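Local structure of protein RnfH (Haemophilus influenzae, 2HJ1) at residues I15-A20 with R24-S29; T40-S45 with I54-N59. The protein is of unknown function, a ubiquitin-like member of the RnfH (UPF0125) family that crystallises as a three-dimensional domain-swapped dimer. All blocks are in the same frame, centred on the assembly; numbering follows the deposited sequence. Where two conformers were deposited one is given.

In the fold
Interaction 1 is the hairpin of strands 12-19 and 26-33; interaction 2 joins helix 38-45, next in the chain, to the loop before strand 61-65. Their centres lie about 13 Å apart and their side chains meet directly. Ile17 CD1 packs on Ser45 CB at 3.8 Å, while Tyr19 CZ lies 3.6 Å from Ile54 CG1. Helix and loop thus both rest on the hairpin face of Ile17 and Tyr19, as expected of the ubiquitin-like fold. In the second subunit, Ile80 packs on both Ile17 and Ile42, and Ile82 on both Tyr19 and Ile54, consistent with the domain swap. The Glu16 side chain of interaction 1 is about 3 Å from a bound sulfate ion, probably from the crystallisation liquor.

Interaction 1 (I15-A20 with R24-S29); sequences IEIAYA and RYYLKS
Ile17 and Tyr26 cross at an angle on the inner face of a beta hairpin, the N-terminal hairpin of this ubiquitin-like fold. Tyr26 has CG anti to its backbone N (chi1 -180°), which sends the ring out along the face on the side of Lys28. Its CE2 lies 3.9 Å from Ile17 CG2, and Ile17 O sits at the ring edge, near its plane, 3.6 Å from CD2. Lys28 CG covers one ring face near the rim. Tyr19 is directly paired with Tyr26, but of its side chain only CB comes near, 4.2 Å from Tyr26 CB; its ring leads away to Phe51 and Ile54, and Ile47 packs on Tyr19, Tyr26 and Ile17 together. The strands run antiparallel, at 177°. Two hydrogen-bonded pairs, Ile17 with Lys28 and Tyr19 with Tyr26, each contribute two backbone bonds; one of them, Ile17 N to Lys28 O, is 2.9 Å long and nearly straight at 164°. On the other face Glu16 CG lies alongside Ser29 CB at 3.9 Å. Glu16 to Tyr19 also pair in parallel with a strand of the second subunit, which carries the sheet across the interface. Near the turn Leu27 leans toward the facing strand, bringing its CD1 to 3.6 Å from Ala18 CB.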
loop_
_atom_site.group_PDB
_atom_site.type_symbol
_atom_site.label_atom_id
_atom_site.label_comp_id
_atom_site.label_asym_id
_atom_site.label_seq_id
_atom_site.Cartn_x
_atom_site.Cartn_y
_atom_site.Cartn_z
ATOM N N ILE B 15 -11.962 -0.771 -4.710
ATOM C CA ILE B 15 -10.937 -1.294 -3.798
ATOM C C ILE B 15 -10.523 -2.661 -4.264
ATOM O O ILE B 15 -11.268 -3.295 -5.007
ATOM C CB ILE B 15 -11.437 -1.294 -2.297
ATOM C CG1 ILE B 15 -12.668 -2.164 -2.036
ATOM C CG2 ILE B 15 -11.792 0.129 -1.869
ATOM C CD1 ILE B 15 -12.399 -3.666 -1.752
ATOM N N GLU B 16 -9.366 -3.134 -3.817
ATOM C CA GLU B 16 -8.914 -4.483 -4.097
ATOM C C GLU B 16 -8.688 -5.297 -2.848
ATOM O O GLU B 16 -8.377 -4.751 -1.787
ATOM C CB GLU B 16 -7.634 -4.480 -4.945
ATOM C CG GLU B 16 -7.805 -3.835 -6.322
ATOM C CD GLU B 16 -6.478 -3.773 -7.079
ATOM O OE1 GLU B 16 -5.505 -3.223 -6.532
ATOM O OE2 GLU B 16 -6.399 -4.321 -8.205
ATOM N N ILE B 17 -8.821 -6.613 -2.972
ATOM C CA ILE B 17 -8.425 -7.530 -1.903
ATOM C C ILE B 17 -7.500 -8.570 -2.478
ATOM O O ILE B 17 -7.795 -9.126 -3.550
ATOM C CB ILE B 17 -9.674 -8.207 -1.256
ATOM C CG1 ILE B 17 -10.546 -7.121 -0.643
ATOM C CG2 ILE B 17 -9.269 -9.183 -0.138
ATOM C CD1 ILE B 17 -11.929 -7.672 -0.219
ATOM N N ALA B 18 -6.388 -8.834 -1.777
ATOM C CA ALA B 18 -5.365 -9.779 -2.244
ATOM C C ALA B 18 -5.058 -10.772 -1.138
ATOM O O ALA B 18 -5.004 -10.404 0.031
ATOM C CB ALA B 18 -4.049 -9.038 -2.634
ATOM N N TYR B 19 -4.826 -12.008 -1.530
ATOM C CA TYR B 19 -4.477 -13.045 -0.596
ATOM C C TYR B 19 -3.761 -14.104 -1.399
ATOM O O TYR B 19 -4.291 -14.587 -2.399
ATOM C CB TYR B 19 -5.747 -13.644 0.042
ATOM C CG TYR B 19 -5.495 -14.789 1.016
ATOM C CD1 TYR B 19 -4.850 -14.585 2.254
ATOM C CD2 TYR B 19 -5.930 -16.054 0.710
ATOM C CE1 TYR B 19 -4.619 -15.673 3.153
ATOM C CE2 TYR B 19 -5.732 -17.129 1.610
ATOM C CZ TYR B 19 -5.083 -16.929 2.798
ATOM O OH TYR B 19 -4.942 -18.021 3.624
ATOM N N ALA B 20 -2.598 -14.541 -0.951
ATOM C CA ALA B 20 -1.786 -15.384 -1.850
ATOM C C ALA B 20 -1.880 -16.850 -1.509
ATOM O O ALA B 20 -1.095 -17.365 -0.744
ATOM C CB ALA B 20 -0.362 -14.954 -1.873
ATOM N N ARG B 24 -2.515 -20.567 -6.385
ATOM C CA ARG B 24 -3.613 -19.842 -7.098
ATOM C C ARG B 24 -4.129 -18.632 -6.322
ATOM O O ARG B 24 -5.069 -18.708 -5.521
ATOM C CB ARG B 24 -4.756 -20.741 -7.610
ATOM C CG ARG B 24 -5.773 -20.018 -8.518
ATOM C CD ARG B 24 -5.118 -19.200 -9.622
ATOM N NE ARG B 24 -5.083 -17.758 -9.333
ATOM C CZ ARG B 24 -5.890 -16.846 -9.875
ATOM N NH1 ARG B 24 -5.766 -15.584 -9.519
ATOM N NH2 ARG B 24 -6.836 -17.183 -10.739
ATOM N N TYR B 25 -3.480 -17.515 -6.612
ATOM C CA TYR B 25 -3.651 -16.247 -5.934
ATOM C C TYR B 25 -5.132 -15.764 -5.983
ATOM O O TYR B 25 -5.816 -15.907 -6.989
ATOM C CB TYR B 25 -2.785 -15.245 -6.688
ATOM C CG TYR B 25 -1.288 -15.542 -6.701
ATOM C CD1 TYR B 25 -0.686 -16.324 -5.680
ATOM C CD2 TYR B 25 -0.448 -14.960 -7.669
ATOM C CE1 TYR B 25 0.707 -16.558 -5.670
ATOM C CE2 TYR B 25 0.949 -15.184 -7.663
ATOM C CZ TYR B 25 1.507 -15.993 -6.668
ATOM O OH TYR B 25 2.877 -16.199 -6.639
ATOM N N TYR B 26 -5.565 -15.112 -4.928
ATOM C CA TYR B 26 -6.808 -14.345 -4.929
ATOM C C TYR B 26 -6.483 -12.889 -5.075
ATOM O O TYR B 26 -5.790 -12.334 -4.222
ATOM C CB TYR B 26 -7.525 -14.574 -3.592
ATOM C CG TYR B 26 -8.852 -13.847 -3.438
ATOM C CD1 TYR B 26 -10.064 -14.535 -3.591
ATOM C CD2 TYR B 26 -8.887 -12.482 -3.110
ATOM C CE1 TYR B 26 -11.304 -13.877 -3.378
ATOM C CE2 TYR B 26 -10.104 -11.810 -2.957
ATOM C CZ TYR B 26 -11.294 -12.511 -3.098
ATOM O OH TYR B 26 -12.469 -11.853 -2.880
ATOM N N LEU B 27 -7.010 -12.259 -6.129
ATOM C CA LEU B 27 -6.790 -10.861 -6.419
ATOM C C LEU B 27 -8.054 -10.315 -7.087
ATOM O O LEU B 27 -8.280 -10.568 -8.252
ATOM C CB LEU B 27 -5.583 -10.733 -7.363
ATOM C CG LEU B 27 -4.073 -10.943 -7.036
ATOM C CD1 LEU B 27 -3.635 -11.015 -5.598
ATOM C CD2 LEU B 27 -3.300 -12.015 -7.853
ATOM N N LYS B 28 -8.855 -9.551 -6.367
ATOM C CA LYS B 28 -10.160 -9.088 -6.877
ATOM C C LYS B 28 -10.396 -7.639 -6.550
ATOM O O LYS B 28 -10.059 -7.189 -5.474
ATOM C CB LYS B 28 -11.329 -9.926 -6.310
ATOM C CG LYS B 28 -11.244 -11.367 -6.756
ATOM C CD LYS B 28 -12.553 -11.977 -7.026
ATOM C CE LYS B 28 -12.378 -13.384 -7.524
ATOM N NZ LYS B 28 -13.568 -14.293 -7.192
ATOM N N SER B 29 -10.994 -6.933 -7.500
ATOM C CA SER B 29 -11.373 -5.567 -7.353
ATOM C C SER B 29 -12.904 -5.525 -7.220
ATOM O O SER B 29 -13.604 -6.309 -7.877
ATOM C CB SER B 29 -10.853 -4.762 -8.592
ATOM O OG SER B 29 -11.340 -3.443 -8.529
#

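Interaction 2 (T40-S45 with I54-N59)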
loop_
_atom_site.group_PDB
_atom_site.type_symbol
_atom_site.label_atom_id
_atom_site.label_comp_id
_atom_site.label_asym_id
_atom_site.label_seq_id
_atom_site.Cartn_x
_atom_site.Cartn_y
_atom_site.Cartn_z
ATOM N N THR B 40 -15.482 -4.751 6.860
ATOM C CA THR B 40 -16.704 -4.990 6.077
ATOM C C THR B 40 -16.435 -5.469 4.645
ATOM O O THR B 40 -17.112 -6.360 4.146
ATOM C CB THR B 40 -17.610 -3.717 6.059
ATOM O OG1 THR B 40 -17.803 -3.271 7.428
ATOM C CG2 THR B 40 -18.950 -4.025 5.428
ATOM N N ALA B 41 -15.462 -4.865 3.970
ATOM C CA ALA B 41 -15.071 -5.318 2.593
ATOM C C ALA B 41 -14.659 -6.794 2.657
ATOM O O ALA B 41 -15.130 -7.610 1.900
ATOM C CB ALA B 41 -13.942 -4.480 2.079
ATOM N N ILE B 42 -13.814 -7.144 3.607
ATOM C CA ILE B 42 -13.365 -8.518 3.693
ATOM C C ILE B 42 -14.558 -9.459 3.943
ATOM O O ILE B 42 -14.781 -10.449 3.225
ATOM C CB ILE B 42 -12.265 -8.701 4.773
ATOM C CG1 ILE B 42 -11.025 -7.853 4.443
ATOM C CG2 ILE B 42 -11.853 -10.213 4.906
ATOM C CD1 ILE B 42 -9.941 -7.846 5.580
ATOM N N THR B 43 -15.358 -9.161 4.964
ATOM C CA THR B 43 -16.444 -10.103 5.301
ATOM C C THR B 43 -17.517 -10.184 4.205
ATOM O O THR B 43 -18.099 -11.241 3.988
ATOM C CB THR B 43 -17.086 -9.759 6.682
ATOM O OG1 THR B 43 -17.567 -8.417 6.649
ATOM C CG2 THR B 43 -16.061 -9.833 7.789
ATOM N N GLN B 44 -17.761 -9.099 3.481
ATOM C CA GLN B 44 -18.770 -9.138 2.377
ATOM C C GLN B 44 -18.282 -9.685 1.005
ATOM O O GLN B 44 -19.096 -9.978 0.101
ATOM C CB GLN B 44 -19.382 -7.733 2.170
ATOM C CG GLN B 44 -20.251 -7.266 3.354
ATOM C CD GLN B 44 -21.400 -8.240 3.677
ATOM O OE1 GLN B 44 -21.525 -8.712 4.820
ATOM N NE2 GLN B 44 -22.231 -8.560 2.669
ATOM N N SER B 45 -16.968 -9.830 0.845
ATOM C CA SER B 45 -16.400 -10.336 -0.438
ATOM C C SER B 45 -16.634 -11.812 -0.718
ATOM O O SER B 45 -16.726 -12.239 -1.878
ATOM C CB SER B 45 -14.878 -10.000 -0.507
ATOM O OG SER B 45 -14.157 -10.795 0.417
ATOM N N ILE B 54 -8.411 -18.323 6.884
ATOM C CA ILE B 54 -8.142 -16.916 7.236
ATOM C C ILE B 54 -8.824 -16.608 8.597
ATOM O O ILE B 54 -10.012 -16.885 8.763
ATOM C CB ILE B 54 -8.665 -15.927 6.175
ATOM C CG1 ILE B 54 -7.856 -16.029 4.855
ATOM C CG2 ILE B 54 -8.647 -14.462 6.696
ATOM C CD1 ILE B 54 -8.505 -15.187 3.697
ATOM N N ASP B 55 -8.069 -16.051 9.546
ATOM C CA ASP B 55 -8.626 -15.642 10.871
ATOM C C ASP B 55 -8.386 -14.162 10.991
ATOM O O ASP B 55 -7.250 -13.734 11.231
ATOM C CB ASP B 55 -7.905 -16.408 11.979
ATOM C CG ASP B 55 -8.430 -16.106 13.393
ATOM O OD1 ASP B 55 -9.147 -15.104 13.602
ATOM O OD2 ASP B 55 -8.107 -16.894 14.313
ATOM N N LEU B 56 -9.444 -13.372 10.812
ATOM C CA LEU B 56 -9.338 -11.910 10.927
ATOM C C LEU B 56 -8.946 -11.396 12.307
ATOM O O LEU B 56 -8.496 -10.254 12.427
ATOM C CB LEU B 56 -10.649 -11.213 10.504
ATOM C CG LEU B 56 -11.022 -11.348 9.022
ATOM C CD1 LEU B 56 -12.251 -10.523 8.738
ATOM C CD2 LEU B 56 -9.824 -10.913 8.074
ATOM N N SER B 57 -9.111 -12.203 13.363
ATOM C CA SER B 57 -8.753 -11.686 14.694
ATOM C C SER B 57 -7.241 -11.543 14.820
ATOM O O SER B 57 -6.755 -10.657 15.549
ATOM C CB SER B 57 -9.269 -12.603 15.791
ATOM O OG SER B 57 -8.583 -13.819 15.697
ATOM N N THR B 58 -6.503 -12.395 14.114
ATOM C CA THR B 58 -5.054 -12.412 14.202
ATOM C C THR B 58 -4.236 -12.299 12.882
ATOM O O THR B 58 -3.038 -11.981 12.956
ATOM C CB THR B 58 -4.537 -13.681 14.884
ATOM O OG1 THR B 58 -4.791 -14.801 14.039
ATOM C CG2 THR B 58 -5.196 -13.904 16.298
ATOM N N ASN B 59 -4.824 -12.604 11.719
ATOM C CA ASN B 59 -4.064 -12.507 10.441
ATOM C C ASN B 59 -3.440 -11.127 10.250
ATOM O O ASN B 59 -4.014 -10.092 10.599
ATOM C CB ASN B 59 -4.902 -12.891 9.211
ATOM C CG ASN B 59 -4.844 -14.377 8.887
ATOM O OD1 ASN B 59 -4.734 -14.755 7.718
ATOM N ND2 ASN B 59 -4.854 -15.232 9.915
#
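Leu56 reaches from its loop to helix 38-45 with both methyls, and the contact rests on them. CD2 lies 3.8 Å from Ile42 CG2 and 4.0 Å from Ile42 CD1, so it touches both branches of the isoleucine, whereas CD1 touches Ile42 CG2 as well and Thr43 CG2 at 4.0 Å. The side chains of Ile42 and Leu56 set out toward one another and overlap flank to flank, antiparallel; Thr43 meets the leucine obliquely. Thr43 OG1 sits between the backbone N and the carbonyl carbon (chi1 57°), which sets CG2 anti to the carbonyl carbon and facing Leu56, while the hydroxyl turns back to hydrogen-bond Gln39 O, one helical turn earlier. No hydrogen bond links the two segments, whose nearest CA atoms, those of Ile42 and Leu56, are 8.9 Å apart. In this ubiquitin-like fold the contact ties the helix at Ile42 and Thr43 to the loop that leads into strand 61-65; Ile47 and Leu48 also pack on Ile42. An Asx turn shapes the loop around Leu56: Asp55 OD1 accepts from Ser57 N at 2.9 Å. On the other segment, Ile42 O receives two donors, Ser45 N and Ser45 OG, the hydroxyl tilted 23° from the carbonyl plane.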